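Local coordinates for Glyco_hydro_cc domain-containing protein (Pseudomonas viridiflava, PDB 6UAV) that probably hydrolyses internal beta-1,3 linkages of beta-1,3-glucans as a GH128 (subgroup II) endo-glucanase built on a TIM-barrel catalytic core, at residues 179-184 with 220-225; 8-13 with 227-232; 186-191 with 201-206. All blocks are in the same frame, centred on the assembly; numbering follows the deposited sequence.

Interaction 1. Residues 179-184 with 220-225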
loop_
_atom_site.group_PDB
_atom_site.type_symbol
_atom_site.label_atom_id
_atom_site.label_comp_id
_atom_site.label_asym_id
_atom_site.label_seq_id
_atom_site.Cartn_x
_atom_site.Cartn_y
_atom_site.Cartn_z
ATOM N N PRO A 179 1.963 -3.842 13.416
ATOM C CA PRO A 179 1.314 -4.551 12.317
ATOM C C PRO A 179 1.485 -3.775 11.004
ATOM O O PRO A 179 2.037 -2.673 10.962
ATOM C CB PRO A 179 -0.135 -4.640 12.766
ATOM C CG PRO A 179 -0.301 -3.365 13.525
ATOM C CD PRO A 179 0.984 -3.214 14.320
ATOM N N PHE A 180 1.138 -4.446 9.903
ATOM C CA PHE A 180 1.497 -4.009 8.542
ATOM C C PHE A 180 0.260 -3.853 7.670
ATOM O O PHE A 180 -0.718 -4.622 7.836
ATOM C CB PHE A 180 2.367 -5.028 7.828
ATOM C CG PHE A 180 3.615 -5.357 8.604
ATOM C CD1 PHE A 180 4.700 -4.517 8.515
ATOM C CD2 PHE A 180 3.726 -6.555 9.294
ATOM C CE1 PHE A 180 5.867 -4.811 9.196
ATOM C CE2 PHE A 180 4.911 -6.864 9.941
ATOM C CZ PHE A 180 5.977 -5.986 9.891
ATOM N N TRP A 181 0.390 -2.988 6.690
ATOM C CA TRP A 181 -0.331 -3.096 5.412
ATOM C C TRP A 181 0.728 -3.345 4.336
ATOM O O TRP A 181 1.735 -2.571 4.251
ATOM C CB TRP A 181 -1.095 -1.804 5.105
ATOM C CG TRP A 181 -2.255 -1.445 5.991
ATOM C CD1 TRP A 181 -2.469 -1.643 7.327
ATOM C CD2 TRP A 181 -3.386 -0.692 5.518
ATOM N NE1 TRP A 181 -3.654 -1.065 7.720
ATOM C CE2 TRP A 181 -4.230 -0.465 6.623
ATOM C CE3 TRP A 181 -3.769 -0.239 4.251
ATOM C CZ2 TRP A 181 -5.441 0.228 6.501
ATOM C CZ3 TRP A 181 -4.947 0.451 4.143
ATOM C CH2 TRP A 181 -5.759 0.700 5.258
ATOM N N VAL A 182 0.524 -4.352 3.484
ATOM C CA VAL A 182 1.493 -4.603 2.397
ATOM C C VAL A 182 0.859 -3.973 1.158
ATOM O O VAL A 182 0.016 -4.632 0.525
ATOM C CB VAL A 182 1.756 -6.111 2.254
ATOM C CG1 VAL A 182 2.585 -6.380 1.020
ATOM C CG2 VAL A 182 2.423 -6.720 3.501
ATOM N N THR A 183 1.247 -2.739 0.817
ATOM C CA THR A 183 0.388 -1.896 -0.056
ATOM C C THR A 183 0.809 -1.974 -1.521
ATOM O O THR A 183 0.178 -1.350 -2.363
ATOM C CB THR A 183 0.354 -0.463 0.487
ATOM O OG1 THR A 183 1.705 -0.016 0.608
ATOM C CG2 THR A 183 -0.356 -0.414 1.816
ATOM N N GLU A 184 1.873 -2.702 -1.806
ATOM C CA GLU A 184 2.242 -3.114 -3.175
ATOM C C GLU A 184 2.917 -4.476 -3.052
ATOM O O GLU A 184 3.899 -4.647 -2.266
ATOM C CB GLU A 184 3.245 -2.218 -3.906
ATOM C CG GLU A 184 2.803 -0.777 -4.043
ATOM C CD GLU A 184 3.780 0.128 -4.732
ATOM O OE1 GLU A 184 4.733 -0.359 -5.419
ATOM O OE2 GLU A 184 3.638 1.387 -4.562
ATOM N N VAL A 220 -1.050 -8.649 9.571
ATOM C CA VAL A 220 -1.280 -7.968 8.260
ATOM C C VAL A 220 -2.750 -7.605 8.156
ATOM O O VAL A 220 -3.594 -8.541 8.190
ATOM C CB VAL A 220 -0.871 -8.835 7.067
ATOM C CG1 VAL A 220 -1.346 -8.190 5.774
ATOM C CG2 VAL A 220 0.643 -9.107 7.021
ATOM N N PHE A 221 -3.077 -6.319 8.177
ATOM C CA PHE A 221 -4.478 -5.850 8.170
ATOM C C PHE A 221 -5.007 -5.740 6.745
ATOM O O PHE A 221 -6.153 -6.042 6.554
ATOM C CB PHE A 221 -4.580 -4.475 8.847
ATOM C CG PHE A 221 -5.981 -3.925 8.928
ATOM C CD1 PHE A 221 -6.869 -4.398 9.885
ATOM C CD2 PHE A 221 -6.443 -2.975 8.018
ATOM C CE1 PHE A 221 -8.177 -3.905 9.945
ATOM C CE2 PHE A 221 -7.734 -2.461 8.111
ATOM C CZ PHE A 221 -8.604 -2.941 9.064
ATOM N N ARG A 222 -4.180 -5.324 5.788
ATOM C CA ARG A 222 -4.631 -5.094 4.412
ATOM C C ARG A 222 -3.426 -5.286 3.490
ATOM O O ARG A 222 -2.235 -5.180 3.947
ATOM C CB ARG A 222 -5.253 -3.705 4.225
ATOM C CG ARG A 222 -6.737 -3.636 4.572
ATOM C CD ARG A 222 -7.491 -2.360 4.265
ATOM N NE ARG A 222 -8.935 -2.602 4.161
ATOM C CZ ARG A 222 -9.836 -1.671 3.852
ATOM N NH1 ARG A 222 -9.457 -0.409 3.684
ATOM N NH2 ARG A 222 -11.098 -2.021 3.678
ATOM N N TYR A 223 -3.724 -5.671 2.274
ATOM C CA TYR A 223 -2.708 -5.759 1.218
ATOM C C TYR A 223 -3.315 -5.260 -0.084
ATOM O O TYR A 223 -4.508 -5.283 -0.252
ATOM C CB TYR A 223 -2.143 -7.185 1.074
ATOM C CG TYR A 223 -3.168 -8.272 0.889
ATOM C CD1 TYR A 223 -3.741 -8.511 -0.347
ATOM C CD2 TYR A 223 -3.622 -9.016 1.948
ATOM C CE1 TYR A 223 -4.639 -9.534 -0.563
ATOM C CE2 TYR A 223 -4.589 -9.990 1.771
ATOM C CZ TYR A 223 -5.145 -10.212 0.526
ATOM O OH TYR A 223 -6.116 -11.139 0.292
ATOM N N ALA A 224 -2.432 -4.903 -1.003
ATOM C CA ALA A 224 -2.863 -4.413 -2.299
ATOM C C ALA A 224 -1.926 -4.917 -3.374
ATOM O O ALA A 224 -0.719 -4.641 -3.337
ATOM C CB ALA A 224 -2.887 -2.926 -2.270
ATOM N N TRP A 225 -2.540 -5.597 -4.328
ATOM C CA TRP A 225 -1.808 -6.136 -5.489
ATOM C C TRP A 225 -1.408 -5.006 -6.434
ATOM O O TRP A 225 -2.259 -4.124 -6.779
ATOM C CB TRP A 225 -2.644 -7.215 -6.195
ATOM C CG TRP A 225 -1.942 -7.859 -7.347
ATOM C CD1 TRP A 225 -1.954 -7.490 -8.659
ATOM C CD2 TRP A 225 -1.047 -8.969 -7.250
ATOM N NE1 TRP A 225 -1.149 -8.315 -9.400
ATOM C CE2 TRP A 225 -0.594 -9.256 -8.555
ATOM C CE3 TRP A 225 -0.653 -9.784 -6.192
ATOM C CZ2 TRP A 225 0.349 -10.254 -8.799
ATOM C CZ3 TRP A 225 0.207 -10.831 -6.452
ATOM C CH2 TRP A 225 0.718 -11.043 -7.731
#
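The indole of Trp181 carries Arg222 over one face: CD of Arg222 sits 3.9 Å from the centroid of the six-membered ring of Trp181, a CH-pi contact 22° off the ring normal. CB of Arg222 covers the same face nearer the ring junction. Phe221 runs alongside, its CD2 3.4 Å from Trp181 NE1; the two ring planes differ by only 28° but are slid apart, so overlap is slight. With CG anti to its backbone N, the Phe221 ring comes beside the indole.

Behind the side chains lies the strand pairing. Phe221 N gives a nearly straight bond to Phe180 O (2.9 Å), Val182 N bonds to Arg222 O, and Ala224 N returns one to Val182 O (2.9 Å). Phe180 pairs with Val220 and Val182 with Tyr223, so the strand 220-225 carries one extra residue: a beta bulge around Phe221, which leaves the buried Arg222 N without a partner.

Further out, Asp51 forms a salt bridge with Arg222 NH2 while Val4 O takes NE, fixing the guanidinium that Trp181 flanks. Tyr223, on the other face, packs on helix 200-216 and bonds Glu215 through OH. Two adjacent parallel strands with that helix between them in sequence make a beta-alpha-beta unit, here strands 180-185 and 220-225 of the TIM barrel.

Interaction 2. Residues 8-13 with 227-232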
loop_
_atom_site.group_PDB
_atom_site.type_symbol
_atom_site.label_atom_id
_atom_site.label_comp_id
_atom_site.label_asym_id
_atom_site.label_seq_id
_atom_site.Cartn_x
_atom_site.Cartn_y
_atom_site.Cartn_z
ATOM N N VAL A 8 -6.300 -3.296 -4.153
ATOM C CA VAL A 8 -5.527 -3.084 -5.397
ATOM C C VAL A 8 -4.821 -1.742 -5.276
ATOM O O VAL A 8 -5.456 -0.778 -4.885
ATOM C CB VAL A 8 -6.456 -3.197 -6.631
ATOM C CG1 VAL A 8 -5.642 -3.075 -7.912
ATOM C CG2 VAL A 8 -7.208 -4.533 -6.607
ATOM N N ALA A 9 -3.584 -1.685 -5.773
ATOM C CA ALA A 9 -2.768 -0.461 -5.862
ATOM C C ALA A 9 -2.862 0.052 -7.286
ATOM O O ALA A 9 -2.243 -0.568 -8.149
ATOM C CB ALA A 9 -1.342 -0.776 -5.486
ATOM N N TYR A 10 -3.814 0.921 -7.570
ATOM C CA TYR A 10 -4.173 1.307 -8.952
ATOM C C TYR A 10 -5.067 2.528 -8.895
ATOM O O TYR A 10 -5.976 2.539 -8.096
ATOM C CB TYR A 10 -4.895 0.188 -9.711
ATOM C CG TYR A 10 -5.208 0.462 -11.158
ATOM C CD1 TYR A 10 -4.177 0.615 -12.067
ATOM C CD2 TYR A 10 -6.504 0.521 -11.625
ATOM C CE1 TYR A 10 -4.445 0.841 -13.400
ATOM C CE2 TYR A 10 -6.787 0.810 -12.950
ATOM C CZ TYR A 10 -5.747 0.962 -13.846
ATOM O OH TYR A 10 -5.942 1.192 -15.196
ATOM N N ASP A 11 -4.892 3.466 -9.807
ATOM C CA ASP A 11 -5.789 4.642 -9.864
ATOM C C ASP A 11 -7.068 4.237 -10.611
ATOM O O ASP A 11 -7.279 4.647 -11.768
ATOM C CB ASP A 11 -5.076 5.834 -10.486
ATOM C CG ASP A 11 -5.850 7.126 -10.341
ATOM O OD1 ASP A 11 -6.706 7.214 -9.421
ATOM O OD2 ASP A 11 -5.492 8.063 -11.058
ATOM N N VAL A 12 -7.970 3.549 -9.907
ATOM C CA VAL A 12 -9.246 3.105 -10.523
ATOM C C VAL A 12 -9.993 4.368 -10.977
ATOM O O VAL A 12 -10.202 5.298 -10.140
ATOM C CB VAL A 12 -10.085 2.316 -9.535
ATOM C CG1 VAL A 12 -11.407 1.965 -10.161
ATOM C CG2 VAL A 12 -9.361 1.079 -9.050
ATOM N N ALA A 13 -10.346 4.438 -12.266
ATOM C CA ALA A 13 -11.004 5.623 -12.885
ATOM C C ALA A 13 -12.447 5.280 -13.313
ATOM O O ALA A 13 -13.412 6.078 -13.073
ATOM C CB ALA A 13 -10.148 6.128 -14.009
ATOM N N THR A 227 -0.743 -4.680 -10.311
ATOM C CA THR A 227 -1.642 -3.523 -10.311
ATOM C C THR A 227 -2.853 -3.777 -11.218
ATOM O O THR A 227 -3.055 -4.919 -11.690
ATOM C CB THR A 227 -0.917 -2.267 -10.820
ATOM O OG1 THR A 227 -1.715 -1.075 -10.756
ATOM C CG2 THR A 227 -0.419 -2.451 -12.244
ATOM N N GLY A 228 -3.681 -2.756 -11.450
ATOM C CA GLY A 228 -4.862 -2.924 -12.325
ATOM C C GLY A 228 -4.428 -3.258 -13.752
ATOM O O GLY A 228 -4.762 -4.295 -14.295
ATOM N N ARG A 229 -3.682 -2.373 -14.362
ATOM C CA ARG A 229 -3.134 -2.549 -15.707
ATOM C C ARG A 229 -1.758 -1.958 -15.791
ATOM O O ARG A 229 -1.537 -0.868 -15.222
ATOM C CB ARG A 229 -3.919 -1.727 -16.746
ATOM C CG ARG A 229 -5.393 -2.021 -16.780
ATOM C CD ARG A 229 -6.047 -1.118 -17.813
ATOM N NE ARG A 229 -7.382 -1.633 -17.896
ATOM C CZ ARG A 229 -8.393 -1.260 -17.137
ATOM N NH1 ARG A 229 -9.558 -1.867 -17.296
ATOM N NH2 ARG A 229 -8.237 -0.322 -16.216
ATOM N N MET A 230 -0.892 -2.606 -16.535
ATOM C CA MET A 230 0.398 -2.012 -16.968
ATOM C C MET A 230 0.741 -2.636 -18.304
ATOM O O MET A 230 0.289 -3.743 -18.592
ATOM C CB MET A 230 1.534 -2.306 -15.971
ATOM C CG MET A 230 1.768 -3.777 -15.714
ATOM S SD MET A 230 2.975 -4.087 -14.410
ATOM C CE MET A 230 4.404 -3.301 -15.140
ATOM N N THR A 231 1.504 -1.902 -19.085
ATOM C CA THR A 231 2.014 -2.327 -20.401
ATOM C C THR A 231 3.398 -1.699 -20.549
ATOM O O THR A 231 3.556 -0.527 -20.197
ATOM C CB THR A 231 1.085 -1.864 -21.540
ATOM O OG1 THR A 231 1.493 -2.599 -22.683
ATOM C CG2 THR A 231 1.195 -0.392 -21.863
ATOM N N PRO A 232 4.442 -2.436 -20.999
ATOM C CA PRO A 232 4.412 -3.895 -21.124
ATOM C C PRO A 232 4.257 -4.547 -19.747
ATOM O O PRO A 232 4.407 -3.880 -18.736
ATOM C CB PRO A 232 5.746 -4.320 -21.765
ATOM C CG PRO A 232 6.600 -3.066 -21.794
ATOM C CD PRO A 232 5.733 -1.876 -21.411
#
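Tyr10 does most of the work here, laying its ring across the turn that follows the last barrel strand. CA of Gly228 rests over one face, 3.7 Å from the Tyr10 ring centroid, and this close seat is possible because glycine has no side chain to push the ring off. At the ring edge, near its plane, Thr227 OG1 meets CD1 of Tyr10 at 3.3 Å. The same hydroxyl donates to the backbone carbonyl of Ala9, just before Tyr10: Thr227 OG1 to Ala9 O, 2.7 Å, approaching in the carbonyl plane. Its direction follows from a first torsion that sets OG1 anti to the backbone N (-176°), in a residue that comes just after a cis peptide bond. Val8 CG1 adds a looser apolar touch, 4.1 Å from Gly228 N.

The more open side lies toward Arg229, which like Tyr10 is partly exposed. Its extended chain runs obliquely across the phenol, with CD and CG passing near OH, and of its atoms NH2 makes the directed bond to Tyr10: NH2 of Arg229 gives to OH of Tyr10 at 2.9 Å, with the oxygen in the guanidinium plane. The loose part comes beyond Arg229, where the chain departs toward exposed Thr231 and Pro232.

Arg229 also bonds Asp241 O through NE and Ala242 O through NH1, and its NH2 forms a salt bridge with Asp17. The phenol oxygen therefore accepts from a cation held on several sides, which would tend to favour a more acidic hydroxyl, though the carboxylate of Asp17 should offset part of that effect.

Interaction 3. Residues 186-191 with 201-206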
loop_
_atom_site.group_PDB
_atom_site.type_symbol
_atom_site.label_atom_id
_atom_site.label_comp_id
_atom_site.label_asym_id
_atom_site.label_seq_id
_atom_site.Cartn_x
_atom_site.Cartn_y
_atom_site.Cartn_z
ATOM N N ALA A 186 3.672 -8.218 -5.730
ATOM C CA ALA A 186 3.590 -9.106 -6.905
ATOM C C ALA A 186 4.922 -9.825 -6.900
ATOM O O ALA A 186 5.839 -9.362 -6.164
ATOM C CB ALA A 186 3.382 -8.253 -8.134
ATOM N N ASN A 187 5.120 -10.856 -7.713
ATOM C CA ASN A 187 6.493 -11.365 -7.862
ATOM C C ASN A 187 7.058 -11.044 -9.239
ATOM O O ASN A 187 6.578 -11.597 -10.228
ATOM C CB ASN A 187 6.563 -12.863 -7.592
ATOM C CG ASN A 187 7.980 -13.325 -7.307
ATOM O OD1 ASN A 187 8.951 -12.787 -7.875
ATOM N ND2 ASN A 187 8.090 -14.288 -6.393
ATOM N N TRP A 188 8.076 -10.191 -9.270
ATOM C CA TRP A 188 8.757 -9.717 -10.491
ATOM C C TRP A 188 10.171 -10.258 -10.558
ATOM O O TRP A 188 11.002 -9.697 -11.288
ATOM C CB TRP A 188 8.721 -8.187 -10.509
ATOM C CG TRP A 188 7.363 -7.608 -10.779
ATOM C CD1 TRP A 188 6.134 -8.210 -10.714
ATOM C CD2 TRP A 188 7.113 -6.227 -11.090
ATOM N NE1 TRP A 188 5.139 -7.302 -11.015
ATOM C CE2 TRP A 188 5.724 -6.084 -11.282
ATOM C CE3 TRP A 188 7.959 -5.127 -11.287
ATOM C CZ2 TRP A 188 5.150 -4.838 -11.568
ATOM C CZ3 TRP A 188 7.395 -3.919 -11.656
ATOM C CH2 TRP A 188 6.015 -3.781 -11.783
ATOM N N HIS A 189 10.460 -11.394 -9.917
ATOM C CA HIS A 189 11.802 -12.009 -10.067
ATOM C C HIS A 189 12.134 -12.183 -11.554
ATOM O O HIS A 189 11.320 -12.706 -12.290
ATOM C CB HIS A 189 11.858 -13.365 -9.381
ATOM C CG HIS A 189 13.222 -13.841 -9.078
ATOM N ND1 HIS A 189 13.803 -13.505 -7.865
ATOM C CD2 HIS A 189 14.088 -14.628 -9.761
ATOM C CE1 HIS A 189 14.962 -14.142 -7.769
ATOM N NE2 HIS A 189 15.199 -14.826 -8.954
ATOM N N THR A 190 13.305 -11.726 -11.962
ATOM C CA THR A 190 13.720 -11.641 -13.374
ATOM C C THR A 190 15.002 -12.453 -13.634
ATOM O O THR A 190 15.214 -12.981 -14.774
ATOM C CB THR A 190 13.878 -10.159 -13.741
ATOM O OG1 THR A 190 12.559 -9.608 -13.671
ATOM C CG2 THR A 190 14.478 -9.966 -15.118
ATOM N N LEU A 191 15.911 -12.513 -12.677
ATOM C CA LEU A 191 17.223 -13.176 -12.907
ATOM C C LEU A 191 17.025 -14.618 -13.369
ATOM O O LEU A 191 16.060 -15.333 -12.929
ATOM C CB LEU A 191 18.050 -13.139 -11.629
ATOM C CG LEU A 191 18.568 -11.768 -11.212
ATOM C CD1 LEU A 191 19.344 -11.926 -9.917
ATOM C CD2 LEU A 191 19.513 -11.230 -12.274
ATOM N N GLU A 201 1.054 -18.659 -15.348
ATOM C CA GLU A 201 0.900 -19.673 -14.284
ATOM C C GLU A 201 1.828 -19.230 -13.084
ATOM O O GLU A 201 1.408 -19.356 -11.946
ATOM C CB GLU A 201 1.157 -21.105 -14.775
ATOM C CG GLU A 201 0.137 -22.152 -14.181
ATOM C CD GLU A 201 -1.375 -21.838 -14.243
ATOM O OE1 GLU A 201 -1.900 -21.534 -15.351
ATOM O OE2 GLU A 201 -2.064 -21.881 -13.177
ATOM N N LYS A 202 3.028 -18.740 -13.372
ATOM C CA LYS A 202 4.064 -18.583 -12.319
ATOM C C LYS A 202 3.589 -17.403 -11.485
ATOM O O LYS A 202 3.676 -17.503 -10.287
ATOM C CB LYS A 202 5.448 -18.372 -12.925
ATOM C CG LYS A 202 6.098 -19.661 -13.407
ATOM C CD LYS A 202 7.530 -19.481 -13.900
ATOM C CE LYS A 202 7.988 -20.686 -14.705
ATOM N NZ LYS A 202 9.366 -20.589 -15.253
ATOM N N GLN A 203 2.990 -16.392 -12.115
ATOM C CA GLN A 203 2.465 -15.243 -11.322
ATOM C C GLN A 203 1.257 -15.733 -10.525
ATOM O O GLN A 203 1.092 -15.314 -9.367
ATOM C CB GLN A 203 2.085 -14.038 -12.191
ATOM C CG GLN A 203 1.857 -12.761 -11.418
ATOM C CD GLN A 203 3.097 -12.298 -10.696
ATOM O OE1 GLN A 203 3.193 -12.474 -9.502
ATOM N NE2 GLN A 203 4.007 -11.655 -11.412
ATOM N N LYS A 204 0.412 -16.603 -11.120
ATOM C CA LYS A 204 -0.786 -17.130 -10.380
ATOM C C LYS A 204 -0.312 -17.931 -9.169
ATOM O O LYS A 204 -0.869 -17.802 -8.030
ATOM C CB LYS A 204 -1.693 -17.982 -11.284
ATOM C CG LYS A 204 -2.551 -17.220 -12.288
ATOM C CD LYS A 204 -3.315 -18.110 -13.259
ATOM C CE LYS A 204 -4.430 -18.842 -12.548
ATOM N NZ LYS A 204 -5.120 -19.741 -13.492
ATOM N N GLN A 205 0.702 -18.773 -9.377
ATOM C CA GLN A 205 1.272 -19.608 -8.287
ATOM C C GLN A 205 1.740 -18.678 -7.164
ATOM O O GLN A 205 1.462 -18.935 -5.973
ATOM C CB GLN A 205 2.339 -20.524 -8.864
ATOM C CG GLN A 205 2.803 -21.599 -7.886
ATOM C CD GLN A 205 3.741 -21.109 -6.811
ATOM O OE1 GLN A 205 4.488 -20.143 -6.990
ATOM N NE2 GLN A 205 3.704 -21.771 -5.664
ATOM N N GLN A 206 2.475 -17.639 -7.513
ATOM C CA GLN A 206 3.080 -16.765 -6.491
ATOM C C GLN A 206 1.986 -15.880 -5.861
ATOM O O GLN A 206 2.021 -15.700 -4.622
ATOM C CB GLN A 206 4.201 -15.939 -7.097
ATOM C CG GLN A 206 5.514 -16.695 -7.090
ATOM C CD GLN A 206 5.954 -16.998 -5.669
ATOM O OE1 GLN A 206 6.308 -16.065 -4.929
ATOM N NE2 GLN A 206 5.905 -18.287 -5.282
#
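The indole of Trp188 and three side-chain amides are the flat groups at this junction. Trp188 stacks with the ring of His235 and meets Tyr162 at a steep angle, while the NE2 of Gln203 comes to its edge, 4.1 Å from Trp188 CD1. The amides of Asn187 and Gln206 stand nearly perpendicular, their planes 76° apart.

Gln203 uses both ends of its amide on the backbone of one residue. OE1 of Gln203 accepts from Asn187 N at 3.1 Å along a lone pair, and NE2 of Gln203 donates to Asn187 O at 2.8 Å, from above that carbonyl plane. A side chain that leaves anti to the backbone N and then bends at chi2 (62°) brings the amide round to face the loop. NE2 has a second acceptor in His235 O, which further fixes the amide's rotation.

Asn187, its CG anti to the backbone N, points at the helix and is held at both ends of its own amide. ND2 donates to Gln206 OE1 at 2.9 Å, in the Asn187 amide plane but above that of Gln206. On the opposite end, OD1 of Asn187 accepts from His189 N at 2.9 Å, closing an Asx turn. Gln206 is steadied in turn, NE2 giving to Gln205 OE1 (2.9 Å).

Buried polar groups are thus matched within a small network tying the loop after strand 180-185 to the first turns of helix 200-216, a beta-alpha connection on the C-terminal side of a TIM barrel, where these enzymes generally carry their active site.

How the interactions relate
Interaction 1 joins strands 180-185 and 220-225; interaction 2 lies where the barrel closes, since strand 220-225 also borders strand 6-9, with Trp225 O 3.0 Å from Ala9 N in a probable hydrogen bond. Trp225 then links interaction 1 to interaction 3, its CH2 lying 3.4 Å from Gln203 OE1. The two loops meet as well, Met230 SD packing on Trp188 CZ2 at 3.7 Å. The contacts lie about 17 to 18 Å apart, centre to centre. Glu184, near the C-terminal end of strand 180-185, is hydrogen-bonded by Tyr162 and Trp31, a place matching that of the nucleophile in related (beta/alpha)8 glycosidases and consistent with an active site at this barrel mouth.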